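Local coordinates for GH26C (Muricauda sp. MAR_2010_75, PDB 6Q78), which probably hydrolyses internal beta-1,4-mannosidic linkages of mannans, as a family 26 glycoside hydrolase classed as an endo-beta-mannanase, at residues F156-R161 / I220-F225; S115-I120 / E201-F206; N264-F269 / F290-G295. All coordinates share one frame; numbering follows the deposited sequence.

Contact 1: F156-R161 / I220-F225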
loop_
_atom_site.group_PDB
_atom_site.type_symbol
_atom_site.label_atom_id
_atom_site.label_comp_id
_atom_site.label_asym_id
_atom_site.label_seq_id
_atom_site.Cartn_x
_atom_site.Cartn_y
_atom_site.Cartn_z
ATOM N N PHE A 156 3.114 3.994 1.081
ATOM C CA PHE A 156 2.196 5.073 1.461
ATOM C C PHE A 156 0.930 5.047 0.628
ATOM O O PHE A 156 1.004 5.033 -0.612
ATOM C CB PHE A 156 2.811 6.454 1.206
ATOM C CG PHE A 156 3.695 6.968 2.311
ATOM C CD1 PHE A 156 4.970 6.412 2.524
ATOM C CD2 PHE A 156 3.253 7.984 3.142
ATOM C CE1 PHE A 156 5.811 6.901 3.541
ATOM C CE2 PHE A 156 4.109 8.501 4.143
ATOM C CZ PHE A 156 5.386 7.956 4.327
ATOM N N CYS A 157 -0.216 5.083 1.305
ATOM C CA CYS A 157 -1.489 5.412 0.677
ATOM C C CYS A 157 -1.765 6.886 0.972
ATOM O O CYS A 157 -0.935 7.586 1.569
ATOM C CB CYS A 157 -2.608 4.473 1.153
ATOM S SG CYS A 157 -2.960 4.609 2.941
ATOM N N TRP A 158 -2.918 7.392 0.513
ATOM C CA TRP A 158 -3.226 8.815 0.662
ATOM C C TRP A 158 -4.729 8.983 0.836
ATOM O O TRP A 158 -5.478 9.035 -0.156
ATOM C CB TRP A 158 -2.730 9.560 -0.562
ATOM C CG TRP A 158 -2.853 11.051 -0.441
ATOM C CD1 TRP A 158 -3.062 11.783 0.711
ATOM C CD2 TRP A 158 -2.693 12.006 -1.492
ATOM N NE1 TRP A 158 -3.077 13.146 0.423
ATOM C CE2 TRP A 158 -2.841 13.300 -0.925
ATOM C CE3 TRP A 158 -2.471 11.894 -2.860
ATOM C CZ2 TRP A 158 -2.730 14.454 -1.685
ATOM C CZ3 TRP A 158 -2.394 13.060 -3.623
ATOM C CH2 TRP A 158 -2.520 14.307 -3.034
ATOM N N HIS A 159 -5.170 9.112 2.098
ATOM C CA HIS A 159 -6.563 9.462 2.356
ATOM C C HIS A 159 -6.659 10.979 2.239
ATOM O O HIS A 159 -6.556 11.741 3.218
ATOM C CB HIS A 159 -7.036 8.921 3.698
ATOM C CG HIS A 159 -7.290 7.446 3.687
ATOM N ND1 HIS A 159 -6.283 6.520 3.886
ATOM C CD2 HIS A 159 -8.437 6.733 3.530
ATOM C CE1 HIS A 159 -6.797 5.300 3.822
ATOM N NE2 HIS A 159 -8.096 5.399 3.587
ATOM N N PHE A 160 -6.815 11.414 0.981
ATOM C CA PHE A 160 -6.746 12.821 0.571
ATOM C C PHE A 160 -8.113 13.470 0.758
ATOM O O PHE A 160 -9.083 13.100 0.102
ATOM C CB PHE A 160 -6.283 12.803 -0.891
ATOM C CG PHE A 160 -6.174 14.168 -1.578
ATOM C CD1 PHE A 160 -5.979 15.332 -0.862
ATOM C CD2 PHE A 160 -6.210 14.234 -2.964
ATOM C CE1 PHE A 160 -5.856 16.560 -1.535
ATOM C CE2 PHE A 160 -6.134 15.445 -3.624
ATOM C CZ PHE A 160 -5.964 16.608 -2.913
ATOM N N ARG A 161 -8.204 14.389 1.710
ATOM C CA ARG A 161 -9.472 15.074 1.940
ATOM C C ARG A 161 -9.825 15.912 0.719
ATOM O O ARG A 161 -8.965 16.543 0.101
ATOM C CB ARG A 161 -9.406 15.920 3.221
ATOM C CG ARG A 161 -9.245 15.035 4.451
ATOM C CD ARG A 161 -9.015 15.827 5.727
ATOM N NE ARG A 161 -8.429 14.952 6.732
ATOM C CZ ARG A 161 -9.106 14.161 7.548
ATOM N NH1 ARG A 161 -10.430 14.122 7.509
ATOM N NH2 ARG A 161 -8.427 13.374 8.401
ATOM N N ILE A 220 10.028 4.790 -1.492
ATOM C CA ILE A 220 8.685 4.497 -1.024
ATOM C C ILE A 220 7.814 4.040 -2.180
ATOM O O ILE A 220 7.978 4.477 -3.328
ATOM C CB ILE A 220 8.041 5.675 -0.276
ATOM C CG1 ILE A 220 7.809 6.854 -1.195
ATOM C CG2 ILE A 220 8.850 6.075 1.002
ATOM C CD1 ILE A 220 6.821 7.848 -0.609
ATOM N N ILE A 221 6.861 3.175 -1.857
ATOM C CA ILE A 221 5.808 2.794 -2.798
ATOM C C ILE A 221 4.619 3.703 -2.544
ATOM O O ILE A 221 4.114 3.771 -1.425
ATOM C CB ILE A 221 5.422 1.325 -2.601
ATOM C CG1 ILE A 221 6.638 0.404 -2.851
ATOM C CG2 ILE A 221 4.206 0.985 -3.476
ATOM C CD1 ILE A 221 6.418 -0.997 -2.422
ATOM N N PHE A 222 4.214 4.450 -3.557
ATOM C CA PHE A 222 3.111 5.397 -3.449
ATOM C C PHE A 222 1.889 4.789 -4.149
ATOM O O PHE A 222 1.954 4.408 -5.343
ATOM C CB PHE A 222 3.542 6.711 -4.110
ATOM C CG PHE A 222 2.483 7.802 -4.112
ATOM C CD1 PHE A 222 2.274 8.569 -5.262
ATOM C CD2 PHE A 222 1.787 8.135 -2.965
ATOM C CE1 PHE A 222 1.370 9.631 -5.260
ATOM C CE2 PHE A 222 0.839 9.178 -2.983
ATOM C CZ PHE A 222 0.680 9.920 -4.126
ATOM N N ARG A 223 0.792 4.642 -3.382
ATOM C CA ARG A 223 -0.432 3.946 -3.813
ATOM C C ARG A 223 -1.616 4.895 -3.718
ATOM O O ARG A 223 -2.400 4.799 -2.769
ATOM C CB ARG A 223 -0.653 2.708 -2.928
ATOM C CG ARG A 223 -1.793 1.801 -3.370
ATOM C CD ARG A 223 -1.782 0.517 -2.546
ATOM N NE ARG A 223 -2.128 0.756 -1.143
ATOM C CZ ARG A 223 -3.357 0.626 -0.635
ATOM N NH1 ARG A 223 -4.399 0.279 -1.388
ATOM N NH2 ARG A 223 -3.550 0.818 0.659
ATOM N N PRO A 224 -1.775 5.830 -4.661
ATOM C CA PRO A 224 -2.810 6.867 -4.535
ATOM C C PRO A 224 -4.136 6.423 -5.143
ATOM O O PRO A 224 -4.196 5.512 -5.987
ATOM C CB PRO A 224 -2.248 8.011 -5.388
ATOM C CG PRO A 224 -1.500 7.263 -6.498
ATOM C CD PRO A 224 -0.851 6.064 -5.788
ATOM N N PHE A 225 -5.208 7.098 -4.698
ATOM C CA PHE A 225 -6.538 6.942 -5.329
ATOM C C PHE A 225 -6.946 5.474 -5.382
ATOM O O PHE A 225 -7.454 4.958 -6.381
ATOM C CB PHE A 225 -6.600 7.657 -6.702
ATOM C CG PHE A 225 -6.140 9.092 -6.616
ATOM C CD1 PHE A 225 -6.892 9.993 -5.870
ATOM C CD2 PHE A 225 -4.964 9.525 -7.223
ATOM C CE1 PHE A 225 -6.474 11.308 -5.723
ATOM C CE2 PHE A 225 -4.537 10.836 -7.097
ATOM C CZ PHE A 225 -5.313 11.731 -6.352
HETATM O O HOH W 1 -4.328 6.247 -1.556
HETATM O O HOH W 2 -5.274 9.228 -2.920
#
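Trp-158 and Phe-222 both hold CG anti to the backbone N (chi1 -173° and 179°), and their rings meet with Trp-158 CE3 in the plane of the Phe-222 ring, at its edge, 3.9 Å from Phe-222 CZ. Phe-160 repeats the torsion of Trp-158 and lies side by side with Phe-225, the two pointing the same way; Phe-225 CE1 touches the edge of the Phe-160 ring at CD2 from 4.0 Å. Phe-156 instead has CG anti to its carbonyl carbon (chi1 -84°), and its CD1 meets Ile-220 CD1 at 3.9 Å. Between these groups the backbones run parallel. Phe-156 N donates to Ile-221 O over 2.7 Å, and Arg-223 N to Phe-156 O over 2.8 Å. Beyond Cys-157 the chains part and two waters fill in: one accepts from Trp-158 N and donates to Arg-223 O, the other accepts from Phe-225 N and donates 2.8 Å to Trp-158 O. Arg-223 NH2 lies 3.8 Å from Cys-157 CB, and its guanidinium is held by salt bridges to Glu-335 and Asp-297. Strands 153-157 and 220-223 are thus neighbours in the parallel barrel sheet, with helix 193-208 packed on Trp-158 and Phe-225, helix 242-259 on Phe-222 and Phe-225, and strand 265-269 next to 220-223.

Contact 2: S115-I120 / E201-F206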
loop_
_atom_site.group_PDB
_atom_site.type_symbol
_atom_site.label_atom_id
_atom_site.label_comp_id
_atom_site.label_asym_id
_atom_site.label_seq_id
_atom_site.Cartn_x
_atom_site.Cartn_y
_atom_site.Cartn_z
ATOM N N SER A 115 2.197 3.567 5.717
ATOM C CA SER A 115 1.924 4.918 6.239
ATOM C C SER A 115 0.966 5.638 5.295
ATOM O O SER A 115 0.569 5.108 4.251
ATOM C CB SER A 115 3.232 5.726 6.283
ATOM O OG SER A 115 4.104 5.086 7.249
ATOM N N ASP A 116 0.570 6.857 5.675
ATOM C CA ASP A 116 -0.486 7.578 4.946
ATOM C C ASP A 116 -0.042 9.020 4.786
ATOM O O ASP A 116 0.436 9.642 5.741
ATOM C CB ASP A 116 -1.790 7.505 5.755
ATOM C CG ASP A 116 -3.053 7.843 4.933
ATOM O OD1 ASP A 116 -3.019 8.694 4.002
ATOM O OD2 ASP A 116 -4.138 7.287 5.304
ATOM N N PHE A 117 -0.208 9.572 3.583
ATOM C CA PHE A 117 0.025 11.005 3.363
ATOM C C PHE A 117 -1.073 11.915 3.916
ATOM O O PHE A 117 -0.877 13.143 3.930
ATOM C CB PHE A 117 0.240 11.299 1.874
ATOM C CG PHE A 117 1.642 11.010 1.401
ATOM C CD1 PHE A 117 2.706 11.765 1.885
ATOM C CD2 PHE A 117 1.890 10.028 0.458
ATOM C CE1 PHE A 117 4.019 11.513 1.461
ATOM C CE2 PHE A 117 3.223 9.748 0.011
ATOM C CZ PHE A 117 4.278 10.529 0.542
ATOM N N MET A 118 -2.196 11.357 4.390
ATOM C CA MET A 118 -3.332 12.134 4.915
ATOM C C MET A 118 -2.948 13.366 5.752
ATOM O O MET A 118 -3.338 14.505 5.430
ATOM C CB MET A 118 -4.177 11.171 5.745
ATOM C CG MET A 118 -5.368 11.837 6.433
ATOM S SD MET A 118 -6.362 10.614 7.357
ATOM C CE MET A 118 -5.233 9.873 8.542
ATOM N N PHE A 119 -2.246 13.165 6.866
ATOM C CA PHE A 119 -1.954 14.302 7.733
ATOM C C PHE A 119 -0.844 15.182 7.144
ATOM O O PHE A 119 -0.755 16.375 7.481
ATOM C CB PHE A 119 -1.570 13.773 9.128
ATOM C CG PHE A 119 -2.744 13.172 9.935
ATOM C CD1 PHE A 119 -4.044 13.667 9.812
ATOM C CD2 PHE A 119 -2.531 12.038 10.701
ATOM C CE1 PHE A 119 -5.106 13.100 10.527
ATOM C CE2 PHE A 119 -3.595 11.486 11.446
ATOM C CZ PHE A 119 -4.869 12.001 11.324
ATOM N N ILE A 120 0.008 14.620 6.287
ATOM C CA ILE A 120 1.083 15.382 5.677
ATOM C C ILE A 120 0.529 16.412 4.709
ATOM O O ILE A 120 1.139 17.485 4.515
ATOM C CB ILE A 120 2.054 14.377 5.031
ATOM C CG1 ILE A 120 2.654 13.487 6.139
ATOM C CG2 ILE A 120 3.142 15.071 4.204
ATOM C CD1 ILE A 120 3.390 12.263 5.591
ATOM N N GLU A 201 3.347 18.913 -4.464
ATOM C CA GLU A 201 4.627 19.511 -4.087
ATOM C C GLU A 201 4.974 19.191 -2.639
ATOM O O GLU A 201 6.149 18.955 -2.318
ATOM C CB GLU A 201 4.588 21.021 -4.345
ATOM C CG GLU A 201 4.585 21.330 -5.858
ATOM C CD GLU A 201 3.957 22.675 -6.231
ATOM O OE1 GLU A 201 3.810 23.559 -5.350
ATOM O OE2 GLU A 201 3.609 22.859 -7.427
ATOM N N LYS A 202 3.967 19.153 -1.751
ATOM C CA LYS A 202 4.228 18.760 -0.363
ATOM C C LYS A 202 4.606 17.285 -0.273
ATOM O O LYS A 202 5.553 16.925 0.436
ATOM C CB LYS A 202 2.982 19.029 0.501
ATOM C CG LYS A 202 3.129 18.607 1.971
ATOM C CD LYS A 202 4.288 19.381 2.643
ATOM C CE LYS A 202 4.637 18.785 4.020
ATOM N NZ LYS A 202 3.489 18.909 4.986
ATOM N N ILE A 203 3.906 16.408 -1.005
ATOM C CA ILE A 203 4.316 15.007 -1.047
ATOM C C ILE A 203 5.758 14.885 -1.529
ATOM O O ILE A 203 6.551 14.107 -0.979
ATOM C CB ILE A 203 3.342 14.196 -1.925
ATOM C CG1 ILE A 203 2.015 14.016 -1.158
ATOM C CG2 ILE A 203 3.976 12.815 -2.304
ATOM C CD1 ILE A 203 0.940 13.325 -1.974
ATOM N N ALA A 204 6.120 15.634 -2.576
ATOM C CA ALA A 204 7.473 15.537 -3.123
ATOM C C ALA A 204 8.515 16.027 -2.133
ATOM O O ALA A 204 9.565 15.384 -1.973
ATOM C CB ALA A 204 7.560 16.328 -4.426
ATOM N N SER A 205 8.272 17.169 -1.473
ATOM C CA SER A 205 9.267 17.682 -0.541
ATOM C C SER A 205 9.416 16.742 0.649
ATOM O O SER A 205 10.545 16.482 1.107
ATOM C CB SER A 205 8.940 19.115 -0.113
ATOM O OG SER A 205 7.780 19.153 0.671
ATOM N N PHE A 206 8.308 16.170 1.133
ATOM C CA PHE A 206 8.430 15.197 2.212
ATOM C C PHE A 206 9.217 13.988 1.738
ATOM O O PHE A 206 10.116 13.492 2.443
ATOM C CB PHE A 206 7.031 14.771 2.699
ATOM C CG PHE A 206 7.052 13.726 3.775
ATOM C CD1 PHE A 206 7.052 12.375 3.458
ATOM C CD2 PHE A 206 7.122 14.097 5.113
ATOM C CE1 PHE A 206 7.057 11.419 4.468
ATOM C CE2 PHE A 206 7.161 13.141 6.117
ATOM C CZ PHE A 206 7.126 11.817 5.807
#
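The Phe-117 ring takes Ile-203 CG2 over one face, 3.7 Å above the plane and offset toward the rim, while Phe-206 CD1 meets its edge at CE1 from 3.7 Å. The Phe-206 ring in turn carries Ile-120 CD1 almost over its centre, 3.8 Å from the centroid and 13° off the ring normal, a close CH-pi contact. The planes of the two rings are 85° apart, and Phe-117 CE1 approaches the Phe-206 ring obliquely. Ile-203 spreads over Phe-117 with both branches, since CG1 also lies 3.8 Å from Phe-117 CD1. Beside these groups Lys-202, partly exposed, crosses Ile-120 at about a right angle. Bends at chi2 and chi4 fold its chain round, and NZ donates to Ile-120 O over 2.8 Å, in the carbonyl plane. The same ammonium forms a salt bridge with Glu-137, so one lysine ties the turn after the strand to helix 132-150 as well. That turn starts with an Asx turn, in which Asp-116 OD1 accepts from Met-118 N, 2.8 Å away, from above the carboxylate plane. The contact therefore joins the C-terminal end of strand 112-116 and the turn beyond it to helix 193-208, one of the helices outside the barrel. Phe-117 also stacks on Phe-156 of strand 153-157, Ile-203 reaches Phe-222 of strand 220-223, and Phe-206 touches helix 132-150.

Contact 3: N264-F269 / F290-G295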
loop_
_atom_site.group_PDB
_atom_site.type_symbol
_atom_site.label_atom_id
_atom_site.label_comp_id
_atom_site.label_asym_id
_atom_site.label_seq_id
_atom_site.Cartn_x
_atom_site.Cartn_y
_atom_site.Cartn_z
ATOM N N ASN A 264 12.705 8.644 -5.778
ATOM C CA ASN A 264 12.684 7.551 -4.810
ATOM C C ASN A 264 11.262 7.025 -4.594
ATOM O O ASN A 264 10.827 6.779 -3.471
ATOM C CB ASN A 264 13.369 7.948 -3.488
ATOM C CG ASN A 264 12.780 9.204 -2.821
ATOM O OD1 ASN A 264 12.508 10.217 -3.463
ATOM N ND2 ASN A 264 12.652 9.149 -1.506
ATOM N N MET A 265 10.520 6.841 -5.685
ATOM C CA MET A 265 9.121 6.410 -5.639
ATOM C C MET A 265 8.865 5.318 -6.671
ATOM O O MET A 265 9.250 5.445 -7.842
ATOM C CB MET A 265 8.210 7.606 -5.958
ATOM C CG MET A 265 6.787 7.492 -5.501
ATOM S SD MET A 265 6.022 9.145 -5.647
ATOM C CE MET A 265 5.965 9.719 -3.959
ATOM N N LEU A 266 8.196 4.257 -6.236
ATOM C CA LEU A 266 7.521 3.299 -7.109
ATOM C C LEU A 266 6.028 3.590 -6.989
ATOM O O LEU A 266 5.564 4.134 -5.979
ATOM C CB LEU A 266 7.774 1.875 -6.614
ATOM C CG LEU A 266 9.229 1.378 -6.566
ATOM C CD1 LEU A 266 9.274 -0.097 -6.138
ATOM C CD2 LEU A 266 9.868 1.490 -7.967
ATOM N N PHE A 267 5.271 3.263 -8.040
ATOM C CA PHE A 267 3.850 3.603 -8.117
ATOM C C PHE A 267 2.985 2.350 -8.127
ATOM O O PHE A 267 3.203 1.447 -8.950
ATOM C CB PHE A 267 3.577 4.432 -9.386
ATOM C CG PHE A 267 4.304 5.737 -9.393
ATOM C CD1 PHE A 267 3.744 6.861 -8.794
ATOM C CD2 PHE A 267 5.567 5.835 -9.943
ATOM C CE1 PHE A 267 4.437 8.085 -8.749
ATOM C CE2 PHE A 267 6.259 7.042 -9.920
ATOM C CZ PHE A 267 5.675 8.159 -9.323
ATOM N N ALA A 268 1.990 2.313 -7.234
ATOM C CA ALA A 268 1.125 1.150 -7.043
ATOM C C ALA A 268 -0.327 1.503 -7.349
ATOM O O ALA A 268 -0.864 2.463 -6.805
ATOM C CB ALA A 268 1.233 0.664 -5.582
ATOM N N PHE A 269 -0.959 0.678 -8.183
ATOM C CA PHE A 269 -2.346 0.799 -8.613
ATOM C C PHE A 269 -3.142 -0.270 -7.878
ATOM O O PHE A 269 -2.791 -1.455 -7.952
ATOM C CB PHE A 269 -2.367 0.484 -10.124
ATOM C CG PHE A 269 -3.744 0.360 -10.752
ATOM C CD1 PHE A 269 -4.461 1.506 -11.117
ATOM C CD2 PHE A 269 -4.265 -0.891 -11.076
ATOM C CE1 PHE A 269 -5.712 1.398 -11.755
ATOM C CE2 PHE A 269 -5.519 -1.000 -11.711
ATOM C CZ PHE A 269 -6.241 0.142 -12.036
ATOM N N PHE A 290 2.952 3.824 -16.351
ATOM C CA PHE A 290 2.531 4.607 -15.200
ATOM C C PHE A 290 2.398 3.798 -13.920
ATOM O O PHE A 290 2.138 4.386 -12.869
ATOM C CB PHE A 290 1.189 5.291 -15.526
ATOM C CG PHE A 290 1.304 6.322 -16.591
ATOM C CD1 PHE A 290 1.796 7.588 -16.294
ATOM C CD2 PHE A 290 1.000 6.015 -17.913
ATOM C CE1 PHE A 290 1.951 8.541 -17.296
ATOM C CE2 PHE A 290 1.131 6.981 -18.905
ATOM C CZ PHE A 290 1.617 8.232 -18.597
ATOM N N VAL A 291 2.605 2.483 -13.962
ATOM C CA VAL A 291 2.352 1.622 -12.809
ATOM C C VAL A 291 3.536 0.673 -12.659
ATOM O O VAL A 291 3.951 0.049 -13.644
ATOM C CB VAL A 291 1.054 0.817 -12.990
ATOM C CG1 VAL A 291 0.935 -0.212 -11.877
ATOM C CG2 VAL A 291 -0.162 1.745 -13.007
ATOM N N ASP A 292 4.044 0.546 -11.421
ATOM C CA ASP A 292 5.088 -0.434 -11.085
ATOM C C ASP A 292 4.531 -1.662 -10.372
ATOM O O ASP A 292 5.008 -2.788 -10.583
ATOM C CB ASP A 292 6.100 0.193 -10.136
ATOM C CG ASP A 292 6.955 1.272 -10.800
ATOM O OD1 ASP A 292 7.618 0.955 -11.841
ATOM O OD2 ASP A 292 6.974 2.416 -10.275
ATOM N N ILE A 293 3.571 -1.437 -9.470
ATOM C CA ILE A 293 2.982 -2.487 -8.644
ATOM C C ILE A 293 1.501 -2.583 -8.984
ATOM O O ILE A 293 0.783 -1.580 -8.924
ATOM C CB ILE A 293 3.202 -2.221 -7.148
ATOM C CG1 ILE A 293 4.703 -2.392 -6.842
ATOM C CG2 ILE A 293 2.303 -3.182 -6.318
ATOM C CD1 ILE A 293 5.275 -1.478 -5.766
ATOM N N MET A 294 1.067 -3.772 -9.361
ATOM C CA MET A 294 -0.345 -4.066 -9.594
ATOM C C MET A 294 -0.872 -4.685 -8.317
ATOM O O MET A 294 -0.481 -5.802 -7.946
ATOM C CB MET A 294 -0.509 -5.045 -10.759
ATOM C CG MET A 294 -0.341 -4.377 -12.088
ATOM S SD MET A 294 -0.337 -5.580 -13.414
ATOM C CE MET A 294 -0.965 -4.502 -14.721
ATOM N N GLY A 295 -1.754 -3.961 -7.635
ATOM C CA GLY A 295 -2.305 -4.420 -6.382
ATOM C C GLY A 295 -3.821 -4.577 -6.418
ATOM O O GLY A 295 -4.498 -4.308 -7.418
HETATM O O HOH W 3 9.370 3.910 -10.760
#
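Phe-267 O accepts two backbone N-H groups, from Asp-292 N at 2.8 Å and Ile-293 N at 3.0 Å, where the chain of residues 290-295 enters its strand. The Asp-292 donor lies in the carbonyl plane, the Ile-293 donor is tilted 23° from it. From there strands 265-269 and 293-295 run parallel, their axes 4.8 Å apart and 24° from alignment. Phe-269 N donates to Ile-293 O, and Gly-295 N to Phe-269 O over 2.7 Å. Ala-268 pairs with Ile-293 on one face of the sheet, and Phe-269 with Met-294 on the other. Helix 278-281 lies in the chain between the two strands, in a beta-alpha-beta unit, the right-handed crossover from which the TIM barrel of this family is built. Just before the paired residues, Asp-292 has CG anti to its carbonyl carbon (chi1 -69°), and its carboxylate reaches the backbone of Phe-267. Its OD2 accepts from Phe-267 N at 2.9 Å through the anti lone pair and takes a second bond from a water that also donates to Met-265 O; OD1 is hydrogen-bonded to Val-58 N. Asp-292 OD2 also lies at the edge of the Phe-267 ring, 3.7 Å from Phe-267 CD2, and the Asp-292 side chain crosses that of Leu-266 at about a right angle. An alanine in place of Asp-292 would probably leave Phe-267 N and Val-58 N without their acceptors and deprive the bridging water of one anchor. On the Ala-268 side, CB meets Ile-293 CB at 3.8 Å. On the Phe-269 side, both methyls of Val-291 rest against Phe-269 CB, 3.8 Å from it, and the Phe-269 ring goes on to meet Tyr-285 edge-to-face and Phe-228 at a slant.

In the fold
All three contacts reach the same parallel barrel sheet. Contacts 1 and 2 have centres about 9 Å apart and are bonded directly: His-159 ND1 lies 2.7 Å from Asp-116 OD2, and Cys-157 O lies 2.9 Å from Phe-117 N. Contacts 1 and 3, about 11 Å between centres, share neighbouring strands, with Phe-222 N 2.8 Å from Leu-266 O and Phe-222 O 2.8 Å from Ala-268 N. The centres of contacts 2 and 3 are about 17 Å apart, yet Ile-203 CG2 packs against Met-265 CE. A Tris molecule, probably from the crystallisation liquor, is hydrogen-bonded to His-159 and about 5 Å from the Arg-223 side chain, consistent with a pocket beside contact 1.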